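Local coordinates for putative isohexenylglutaconyl-CoA hydratase (Pseudomonas aeruginosa, PDB 4ZU2), which probably hydrates isohexenylglutaconyl-CoA during growth on citronellate, as a member of the crotonase (enoyl-CoA hydratase/isomerase) family, at residues Q203-A211 with Q256-Q264; A130-S141 with A166-A177. All coordinates share one frame; numbering follows the deposited sequence.

Overall arrangement
Both contacts belong to one crotonase-family chain, in series. Contact 2 comes first: after strand 126-130 the chain turns into residues 130-141, runs through helices 149-157 and 159-168, and returns as 166-177, pairing strands 134-136 and 172-173 of a small three-stranded sheet. Contact 1 opens at the junction of helices 190-205 and 209-221 and closes when the tail after helix 247-255 comes back to it. The loops neither overlap nor cross. The centres of contact 1 and contact 2 are about 37 Å apart, on opposite sides of the chain's centre. Across the trimer interface, however, they meet: Trp262 and Cys207 of contact 1 pack on Ser141 and Thr140 of a neighbouring subunit.

Contact 1: residues Q203-A211 with Q256-Q264; sequences QLRRCAPNA and QKRKPVWAQ
Trp262 packs on Ala208 CB and bonds to the backbone carbonyl of Arg206 in a small contact where the chain's C-terminal tail folds back on the link between helices 190-205 and 209-221; only 264 Å² is buried. The indole lies between two aliphatic groups. On one face Ala208 CB sits over the six-membered ring, 3.6 Å from its centroid and 6° off the normal, a clear CH-pi contact. The opposite face takes Pro260 CB, offset toward the rim. With chi1 at 54°, Trp262 CG stands between its own backbone N and carbonyl carbon, which turns the pyrrole edge to residues 205-206. There Trp262 NE1 donates to Arg206 O; the modelled 2.4 Å is very short, so its exact length is doubtful, and the N-H...O angle of 137° is bent.

The inter-helix link belongs to the C-terminal helical region of the crotonase fold, and Ala208 is the N-cap residue of the second helix. Beside it, Ala263 CA lies 3.2 Å from Arg205 O, a CA-H...O contact, while Ala263 CB packs 4.0 Å from Arg206 CA. Arg205 O and Trp262 O, both acceptors, also approach to 3.2 Å; Arg53 donates from NH2 to Arg205 O and Cys207 O and from NH1 to Trp262 O, so one guanidinium bridges the segments and offsets the close acceptors. A second subunit packs here as well, with its Ser141 against Trp262 and its Thr140 against Cys207.

Contact 2: residues A130-S141 with A166-A177; sequences AADAQFGLPETS and ALTAARFDGREA
Phe135 CG stands anti to its carbonyl carbon, whereas Phe172 CG lies between its backbone N and carbonyl carbon (chi1 57°). These settings bring Phe135 CB over one face of the Phe172 ring, toward the rim, 3.6 Å from the centroid. The ring planes are within 12° of parallel, but the Phe135 and Phe172 centroids are 5.5 Å apart, so the side chains meet through Phe135 CB on the Phe172 face rather than through stacked rings. Ala177 CB covers a face of the Phe135 ring, offset toward its rim.

The backbones of these two residues form an antiparallel hydrogen-bonded pair: Phe135 N reaches Phe172 O at 2.9 Å and 166°, while the return bond from Phe172 N to Phe135 O is longer and more bent. Backbone bonds of Gln134 with Val113 and of Gly136 with Gly115 put strand 134-136 between 112-114, parallel, and 172-173, antiparallel. This small sheet is separate from the six-stranded main sheet of the crotonase fold, whose strand 126-130 leads into it. Asp173, ending the short strand, also N-caps helix 174-179; Glu176 N meets its OD1 from above the carboxylate plane. Gly174 N bonds weakly to Ala131 O and Ala133 O.

Pro138 CG lies over a face of the Arg171 guanidinium, 3.7 Å from Arg171 NH2. One water links Leu137 N to Ala170 O; another joins Leu137 O, Thr140 N and Ala166 O. Thr140 OG1 makes a long 3.3 Å bond to Ala166 O, with a weak competing contact to Asn212 OD1 of the third subunit. The chemistry divides accordingly: an aromatic and aliphatic cluster backs the strand pairing, whereas toward the trimer interface water bridges backbone groups such as Leu137 N and Ala170 O that are not joined directly across the two segments.

Contact 1: residues Q203-A211 with Q256-Q264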
loop_
_atom_site.group_PDB
_atom_site.type_symbol
_atom_site.label_atom_id
_atom_site.label_comp_id
_atom_site.label_asym_id
_atom_site.label_seq_id
_atom_site.Cartn_x
_atom_site.Cartn_y
_atom_site.Cartn_z
ATOM N N GLN A 203 -22.136 11.946 -6.466
ATOM C CA GLN A 203 -20.761 12.401 -6.680
ATOM C C GLN A 203 -20.243 12.011 -8.049
ATOM O O GLN A 203 -19.530 12.767 -8.706
ATOM C CB GLN A 203 -19.837 11.825 -5.634
ATOM C CG GLN A 203 -20.179 12.307 -4.255
ATOM C CD GLN A 203 -19.296 11.687 -3.197
ATOM O OE1 GLN A 203 -19.236 10.472 -3.045
ATOM N NE2 GLN A 203 -18.588 12.526 -2.475
ATOM N N LEU A 204 -20.615 10.810 -8.470
ATOM C CA LEU A 204 -20.148 10.251 -9.720
ATOM C C LEU A 204 -20.730 10.955 -10.926
ATOM O O LEU A 204 -20.107 10.982 -12.000
ATOM C CB LEU A 204 -20.524 8.757 -9.737
ATOM C CG LEU A 204 -20.351 7.875 -10.971
ATOM C CD1 LEU A 204 -21.449 8.055 -12.004
ATOM C CD2 LEU A 204 -18.990 8.020 -11.573
ATOM N N ARG A 205 -21.940 11.493 -10.783
ATOM C CA ARG A 205 -22.633 12.083 -11.934
ATOM C C ARG A 205 -22.048 13.462 -12.309
ATOM O O ARG A 205 -22.288 13.956 -13.431
ATOM C CB ARG A 205 -24.158 12.185 -11.680
ATOM C CG ARG A 205 -24.902 10.831 -11.494
ATOM C CD ARG A 205 -25.233 10.110 -12.807
ATOM N NE ARG A 205 -26.533 9.427 -12.764
ATOM C CZ ARG A 205 -27.156 8.875 -13.820
ATOM N NH1 ARG A 205 -26.635 8.901 -15.041
ATOM N NH2 ARG A 205 -28.327 8.285 -13.654
ATOM N N ARG A 206 -21.312 14.075 -11.366
ATOM C CA ARG A 206 -20.507 15.264 -11.615
ATOM C C ARG A 206 -19.421 14.954 -12.656
ATOM O O ARG A 206 -18.964 15.836 -13.368
ATOM C CB ARG A 206 -19.741 15.724 -10.352
ATOM C CG ARG A 206 -20.494 15.963 -9.071
ATOM C CD ARG A 206 -21.604 16.947 -9.282
ATOM N NE ARG A 206 -22.389 17.161 -8.065
ATOM C CZ ARG A 206 -23.540 16.542 -7.777
ATOM N NH1 ARG A 206 -24.076 15.649 -8.635
ATOM N NH2 ARG A 206 -24.161 16.821 -6.621
ATOM N N CYS A 207 -19.012 13.685 -12.716
ATOM C CA CYS A 207 -17.794 13.258 -13.393
ATOM C C CYS A 207 -18.069 12.707 -14.782
ATOM O O CYS A 207 -18.930 11.841 -14.967
ATOM C CB CYS A 207 -17.074 12.213 -12.519
ATOM S SG CYS A 207 -16.549 12.848 -10.871
ATOM N N ALA A 208 -17.349 13.220 -15.775
ATOM C CA ALA A 208 -17.552 12.784 -17.177
ATOM C C ALA A 208 -17.123 11.323 -17.409
ATOM O O ALA A 208 -16.173 10.834 -16.784
ATOM C CB ALA A 208 -16.780 13.712 -18.142
ATOM N N PRO A 209 -17.796 10.627 -18.327
ATOM C CA PRO A 209 -17.503 9.206 -18.539
ATOM C C PRO A 209 -16.221 8.859 -19.331
ATOM O O PRO A 209 -15.546 7.888 -19.012
ATOM C CB PRO A 209 -18.748 8.696 -19.276
ATOM C CG PRO A 209 -19.437 9.908 -19.808
ATOM C CD PRO A 209 -19.113 11.013 -18.869
ATOM N N ASN A 210 -15.889 9.605 -20.364
ATOM C CA ASN A 210 -14.622 9.355 -21.033
ATOM C C ASN A 210 -13.440 9.768 -20.166
ATOM O O ASN A 210 -12.408 9.098 -20.189
ATOM C CB ASN A 210 -14.560 10.017 -22.394
ATOM C CG ASN A 210 -15.629 9.521 -23.314
ATOM O OD1 ASN A 210 -15.459 8.521 -24.015
ATOM N ND2 ASN A 210 -16.757 10.197 -23.301
ATOM N N ALA A 211 -13.603 10.821 -19.369
ATOM C CA ALA A 211 -12.543 11.253 -18.458
ATOM C C ALA A 211 -12.296 10.205 -17.413
ATOM O O ALA A 211 -11.142 9.868 -17.140
ATOM C CB ALA A 211 -12.885 12.617 -17.750
ATOM N N GLN A 256 -18.066 29.463 -17.057
ATOM C CA GLN A 256 -19.445 29.843 -16.878
ATOM C C GLN A 256 -19.718 29.330 -15.481
ATOM O O GLN A 256 -18.835 28.728 -14.870
ATOM C CB GLN A 256 -20.319 29.183 -17.935
ATOM C CG GLN A 256 -19.833 29.459 -19.359
ATOM C CD GLN A 256 -20.699 28.803 -20.414
ATOM O OE1 GLN A 256 -21.495 27.928 -20.120
ATOM N NE2 GLN A 256 -20.544 29.234 -21.652
ATOM N N LYS A 257 -20.887 29.569 -14.921
ATOM C CA LYS A 257 -21.056 29.135 -13.549
ATOM C C LYS A 257 -22.156 28.103 -13.433
ATOM O O LYS A 257 -23.085 28.249 -12.657
ATOM C CB LYS A 257 -21.240 30.330 -12.627
ATOM C CG LYS A 257 -19.911 30.865 -12.122
ATOM C CD LYS A 257 -19.559 32.161 -12.794
ATOM C CE LYS A 257 -18.376 32.801 -12.123
ATOM N NZ LYS A 257 -18.133 34.174 -12.641
ATOM N N ARG A 258 -21.989 27.024 -14.193
ATOM C CA ARG A 258 -22.991 25.982 -14.297
ATOM C C ARG A 258 -22.431 24.554 -14.274
ATOM O O ARG A 258 -21.219 24.295 -14.287
ATOM C CB ARG A 258 -23.744 26.157 -15.605
ATOM C CG ARG A 258 -22.860 26.040 -16.818
ATOM C CD ARG A 258 -23.719 26.024 -18.057
ATOM N NE ARG A 258 -22.944 25.973 -19.294
ATOM C CZ ARG A 258 -22.476 24.856 -19.847
ATOM N NH1 ARG A 258 -22.690 23.676 -19.263
ATOM N NH2 ARG A 258 -21.792 24.902 -20.982
ATOM N N LYS A 259 -23.367 23.629 -14.277
ATOM C CA LYS A 259 -23.058 22.240 -14.263
ATOM C C LYS A 259 -22.727 21.887 -15.707
ATOM O O LYS A 259 -23.388 22.379 -16.625
ATOM C CB LYS A 259 -24.286 21.472 -13.744
ATOM C CG LYS A 259 -25.474 21.591 -14.720
ATOM C CD LYS A 259 -26.877 21.162 -14.189
ATOM C CE LYS A 259 -27.434 21.736 -12.871
ATOM N NZ LYS A 259 -28.944 21.568 -12.936
ATOM N N PRO A 260 -21.691 21.049 -15.933
ATOM C CA PRO A 260 -21.537 20.477 -17.279
ATOM C C PRO A 260 -22.721 19.551 -17.553
ATOM O O PRO A 260 -23.413 19.161 -16.624
ATOM C CB PRO A 260 -20.222 19.701 -17.190
ATOM C CG PRO A 260 -20.090 19.349 -15.747
ATOM C CD PRO A 260 -20.710 20.494 -14.987
ATOM N N VAL A 261 -22.960 19.208 -18.804
ATOM C CA VAL A 261 -24.195 18.527 -19.134
ATOM C C VAL A 261 -24.344 17.160 -18.457
ATOM O O VAL A 261 -25.434 16.843 -17.971
ATOM C CB VAL A 261 -24.413 18.401 -20.669
ATOM C CG1 VAL A 261 -23.295 17.617 -21.326
ATOM C CG2 VAL A 261 -25.784 17.819 -20.964
ATOM N N TRP A 262 -23.259 16.380 -18.414
ATOM C CA TRP A 262 -23.287 15.056 -17.796
ATOM C C TRP A 262 -23.745 15.182 -16.378
ATOM O O TRP A 262 -24.326 14.268 -15.877
ATOM C CB TRP A 262 -21.928 14.331 -17.824
ATOM C CG TRP A 262 -20.778 15.140 -17.222
ATOM C CD1 TRP A 262 -20.484 15.301 -15.897
ATOM C CD2 TRP A 262 -19.799 15.896 -17.942
ATOM N NE1 TRP A 262 -19.378 16.094 -15.752
ATOM C CE2 TRP A 262 -18.943 16.481 -16.995
ATOM C CE3 TRP A 262 -19.575 16.147 -19.288
ATOM C CZ2 TRP A 262 -17.886 17.309 -17.358
ATOM C CZ3 TRP A 262 -18.488 16.960 -19.645
ATOM C CH2 TRP A 262 -17.671 17.521 -18.688
ATOM N N ALA A 263 -23.499 16.320 -15.738
ATOM C CA ALA A 263 -23.928 16.525 -14.350
ATOM C C ALA A 263 -25.378 16.974 -14.202
ATOM O O ALA A 263 -25.794 17.305 -13.092
ATOM C CB ALA A 263 -23.032 17.515 -13.699
ATOM N N GLN A 264 -26.124 16.977 -15.315
ATOM C CA GLN A 264 -27.560 17.365 -15.363
ATOM C C GLN A 264 -28.485 16.148 -15.284
ATOM O O GLN A 264 -28.912 15.621 -16.311
ATOM C CB GLN A 264 -27.903 18.142 -16.651
ATOM C CG GLN A 264 -27.334 19.521 -16.669
ATOM C CD GLN A 264 -27.361 20.244 -17.999
ATOM O OE1 GLN A 264 -28.160 19.929 -18.883
ATOM N NE2 GLN A 264 -26.480 21.251 -18.142
#

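Contact 2: residues A130-S141 with A166-A177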
loop_
_atom_site.group_PDB
_atom_site.type_symbol
_atom_site.label_atom_id
_atom_site.label_comp_id
_atom_site.label_asym_id
_atom_site.label_seq_id
_atom_site.Cartn_x
_atom_site.Cartn_y
_atom_site.Cartn_z
ATOM N N ALA A 130 -22.152 -3.492 4.984
ATOM C CA ALA A 130 -22.939 -3.567 6.213
ATOM C C ALA A 130 -22.000 -3.956 7.358
ATOM O O ALA A 130 -21.183 -4.852 7.195
ATOM C CB ALA A 130 -23.991 -4.610 6.041
ATOM N N ALA A 131 -22.099 -3.298 8.510
ATOM C CA ALA A 131 -21.227 -3.608 9.645
ATOM C C ALA A 131 -21.242 -5.064 10.040
ATOM O O ALA A 131 -20.264 -5.553 10.597
ATOM C CB ALA A 131 -21.626 -2.765 10.878
ATOM N N ASP A 132 -22.362 -5.744 9.817
ATOM C CA ASP A 132 -22.476 -7.147 10.208
ATOM C C ASP A 132 -22.129 -8.107 9.039
ATOM O O ASP A 132 -22.422 -9.306 9.092
ATOM C CB ASP A 132 -23.885 -7.425 10.776
ATOM C CG ASP A 132 -25.002 -7.063 9.794
ATOM O OD1 ASP A 132 -24.668 -6.725 8.639
ATOM O OD2 ASP A 132 -26.208 -7.115 10.166
ATOM N N ALA A 133 -21.529 -7.578 7.976
ATOM C CA ALA A 133 -21.067 -8.413 6.875
ATOM C C ALA A 133 -19.949 -9.279 7.415
ATOM O O ALA A 133 -19.259 -8.854 8.327
ATOM C CB ALA A 133 -20.608 -7.555 5.704
ATOM N N GLN A 134 -19.815 -10.518 6.922
ATOM C CA GLN A 134 -18.678 -11.356 7.301
ATOM C C GLN A 134 -17.811 -11.740 6.083
ATOM O O GLN A 134 -18.236 -12.438 5.138
ATOM C CB GLN A 134 -19.076 -12.573 8.153
ATOM C CG GLN A 134 -19.281 -12.353 9.733
ATOM C CD GLN A 134 -18.214 -11.492 10.483
ATOM O OE1 GLN A 134 -18.012 -10.336 10.149
ATOM N NE2 GLN A 134 -17.590 -12.047 11.537
ATOM N N PHE A 135 -16.580 -11.239 6.158
ATOM C CA PHE A 135 -15.535 -11.389 5.166
ATOM C C PHE A 135 -14.577 -12.503 5.542
ATOM O O PHE A 135 -14.361 -12.796 6.722
ATOM C CB PHE A 135 -14.704 -10.092 5.071
ATOM C CG PHE A 135 -15.486 -8.902 4.669
ATOM C CD1 PHE A 135 -16.207 -8.184 5.622
ATOM C CD2 PHE A 135 -15.504 -8.478 3.348
ATOM C CE1 PHE A 135 -16.956 -7.057 5.246
ATOM C CE2 PHE A 135 -16.254 -7.371 2.965
ATOM C CZ PHE A 135 -16.988 -6.660 3.922
ATOM N N GLY A 136 -13.982 -13.117 4.526
ATOM C CA GLY A 136 -12.972 -14.116 4.778
ATOM C C GLY A 136 -12.466 -14.750 3.504
ATOM O O GLY A 136 -13.066 -14.643 2.433
ATOM N N LEU A 137 -11.322 -15.393 3.638
ATOM C CA LEU A 137 -10.806 -16.306 2.612
ATOM C C LEU A 137 -10.650 -17.696 3.207
ATOM O O LEU A 137 -9.590 -18.034 3.743
ATOM C CB LEU A 137 -9.450 -15.791 2.087
ATOM C CG LEU A 137 -9.540 -14.437 1.366
ATOM C CD1 LEU A 137 -8.175 -13.842 0.999
ATOM C CD2 LEU A 137 -10.376 -14.538 0.137
ATOM N N PRO A 138 -11.696 -18.525 3.135
ATOM C CA PRO A 138 -11.582 -19.860 3.758
ATOM C C PRO A 138 -10.688 -20.849 3.008
ATOM O O PRO A 138 -10.408 -21.924 3.510
ATOM C CB PRO A 138 -13.023 -20.385 3.730
ATOM C CG PRO A 138 -13.876 -19.179 3.520
ATOM C CD PRO A 138 -13.057 -18.277 2.649
ATOM N N GLU A 139 -10.211 -20.457 1.844
ATOM C CA GLU A 139 -9.622 -21.394 0.920
ATOM C C GLU A 139 -8.594 -22.302 1.505
ATOM O O GLU A 139 -8.682 -23.518 1.331
ATOM C CB GLU A 139 -9.062 -20.684 -0.292
ATOM C CG GLU A 139 -10.096 -20.298 -1.274
ATOM C CD GLU A 139 -10.667 -18.926 -1.012
ATOM O OE1 GLU A 139 -10.556 -18.404 0.120
ATOM O OE2 GLU A 139 -11.235 -18.385 -1.954
ATOM N N THR A 140 -7.625 -21.794 2.230
ATOM C CA THR A 140 -6.600 -22.745 2.713
ATOM C C THR A 140 -7.081 -23.584 3.920
ATOM O O THR A 140 -6.423 -24.549 4.285
ATOM C CB THR A 140 -5.322 -22.051 3.134
ATOM O OG1 THR A 140 -5.616 -21.217 4.254
ATOM C CG2 THR A 140 -4.723 -21.230 2.000
ATOM N N SER A 141 -8.187 -23.196 4.563
ATOM C CA SER A 141 -8.823 -24.062 5.580
ATOM C C SER A 141 -9.520 -25.305 4.956
ATOM O O SER A 141 -10.072 -26.136 5.661
ATOM C CB SER A 141 -9.777 -23.268 6.501
ATOM O OG SER A 141 -11.045 -22.939 5.944
ATOM N N ALA A 166 -5.193 -14.546 4.337
ATOM C CA ALA A 166 -5.019 -15.700 3.509
ATOM C C ALA A 166 -4.429 -16.935 4.233
ATOM O O ALA A 166 -4.820 -18.066 3.967
ATOM C CB ALA A 166 -4.145 -15.337 2.319
ATOM N N LEU A 167 -3.455 -16.710 5.100
ATOM C CA LEU A 167 -2.764 -17.804 5.749
ATOM C C LEU A 167 -3.368 -18.222 7.132
ATOM O O LEU A 167 -2.839 -19.133 7.767
ATOM C CB LEU A 167 -1.293 -17.458 5.879
ATOM C CG LEU A 167 -0.670 -17.033 4.539
ATOM C CD1 LEU A 167 0.731 -16.515 4.752
ATOM C CD2 LEU A 167 -0.705 -18.190 3.494
ATOM N N THR A 168 -4.457 -17.563 7.558
ATOM C CA THR A 168 -5.138 -17.863 8.829
ATOM C C THR A 168 -6.657 -18.057 8.609
ATOM O O THR A 168 -7.367 -18.416 9.523
ATOM C CB THR A 168 -4.874 -16.729 9.958
ATOM O OG1 THR A 168 -5.556 -15.507 9.641
ATOM C CG2 THR A 168 -3.409 -16.435 10.123
ATOM N N ALA A 169 -7.150 -17.784 7.396
ATOM C CA ALA A 169 -8.590 -17.884 7.084
ATOM C C ALA A 169 -9.484 -17.107 8.069
ATOM O O ALA A 169 -10.638 -17.464 8.305
ATOM C CB ALA A 169 -9.011 -19.360 7.014
ATOM N N ALA A 170 -8.953 -16.008 8.587
ATOM C CA ALA A 170 -9.651 -15.163 9.562
ATOM C C ALA A 170 -10.966 -14.577 9.066
ATOM O O ALA A 170 -11.014 -13.960 8.003
ATOM C CB ALA A 170 -8.723 -13.990 9.972
ATOM N N ARG A 171 -12.022 -14.713 9.862
ATOM C CA ARG A 171 -13.274 -14.031 9.581
ATOM C C ARG A 171 -13.202 -12.677 10.291
ATOM O O ARG A 171 -12.452 -12.518 11.264
ATOM C CB ARG A 171 -14.468 -14.849 10.094
ATOM C CG ARG A 171 -15.199 -15.683 9.051
ATOM C CD ARG A 171 -14.345 -16.715 8.345
ATOM N NE ARG A 171 -15.195 -17.747 7.735
ATOM C CZ ARG A 171 -14.765 -18.920 7.277
ATOM N NH1 ARG A 171 -13.460 -19.218 7.328
ATOM N NH2 ARG A 171 -15.653 -19.793 6.757
ATOM N N PHE A 172 -13.971 -11.708 9.802
ATOM C CA PHE A 172 -13.979 -10.353 10.343
ATOM C C PHE A 172 -15.109 -9.603 9.686
ATOM O O PHE A 172 -15.581 -9.992 8.600
ATOM C CB PHE A 172 -12.666 -9.607 10.083
ATOM C CG PHE A 172 -12.279 -9.501 8.612
ATOM C CD1 PHE A 172 -11.606 -10.533 7.984
ATOM C CD2 PHE A 172 -12.589 -8.374 7.866
ATOM C CE1 PHE A 172 -11.246 -10.441 6.646
ATOM C CE2 PHE A 172 -12.228 -8.275 6.517
ATOM C CZ PHE A 172 -11.566 -9.321 5.912
ATOM N N ASP A 173 -15.530 -8.521 10.336
ATOM C CA ASP A 173 -16.730 -7.821 9.948
ATOM C C ASP A 173 -16.473 -6.563 9.201
ATOM O O ASP A 173 -15.316 -6.192 8.952
ATOM C CB ASP A 173 -17.604 -7.535 11.174
ATOM C CG ASP A 173 -17.095 -6.361 12.019
ATOM O OD1 ASP A 173 -15.866 -6.119 12.127
ATOM O OD2 ASP A 173 -17.959 -5.679 12.596
ATOM N N GLY A 174 -17.582 -5.916 8.826
ATOM C CA GLY A 174 -17.544 -4.659 8.136
ATOM C C GLY A 174 -16.679 -3.563 8.754
ATOM O O GLY A 174 -16.020 -2.817 8.031
ATOM N N ARG A 175 -16.710 -3.415 10.073
ATOM C CA ARG A 175 -16.034 -2.285 10.699
ATOM C C ARG A 175 -14.547 -2.559 10.512
ATOM O O ARG A 175 -13.792 -1.670 10.203
ATOM C CB ARG A 175 -16.378 -2.114 12.198
ATOM C CG ARG A 175 -17.880 -1.908 12.593
ATOM C CD ARG A 175 -18.431 -0.463 12.358
ATOM N NE ARG A 175 -19.519 -0.118 13.286
ATOM C CZ ARG A 175 -20.622 0.593 12.999
ATOM N NH1 ARG A 175 -20.865 1.079 11.792
ATOM N NH2 ARG A 175 -21.527 0.791 13.962
ATOM N N GLU A 176 -14.157 -3.816 10.670
ATOM C CA GLU A 176 -12.799 -4.238 10.420
ATOM C C GLU A 176 -12.405 -4.056 8.953
ATOM O O GLU A 176 -11.222 -3.825 8.663
ATOM C CB GLU A 176 -12.626 -5.701 10.820
ATOM C CG GLU A 176 -11.313 -6.316 10.377
ATOM C CD GLU A 176 -10.390 -6.675 11.487
ATOM O OE1 GLU A 176 -9.520 -5.848 11.802
ATOM O OE2 GLU A 176 -10.499 -7.789 12.021
ATOM N N ALA A 177 -13.363 -4.145 8.029
ATOM C CA ALA A 177 -13.002 -4.146 6.615
ATOM C C ALA A 177 -12.749 -2.738 6.142
ATOM O O ALA A 177 -12.012 -2.527 5.202
ATOM C CB ALA A 177 -14.035 -4.803 5.774
HETATM O O HOH W 1 -9.386 -14.741 5.575
HETATM O O HOH W 2 -7.091 -18.809 2.172
#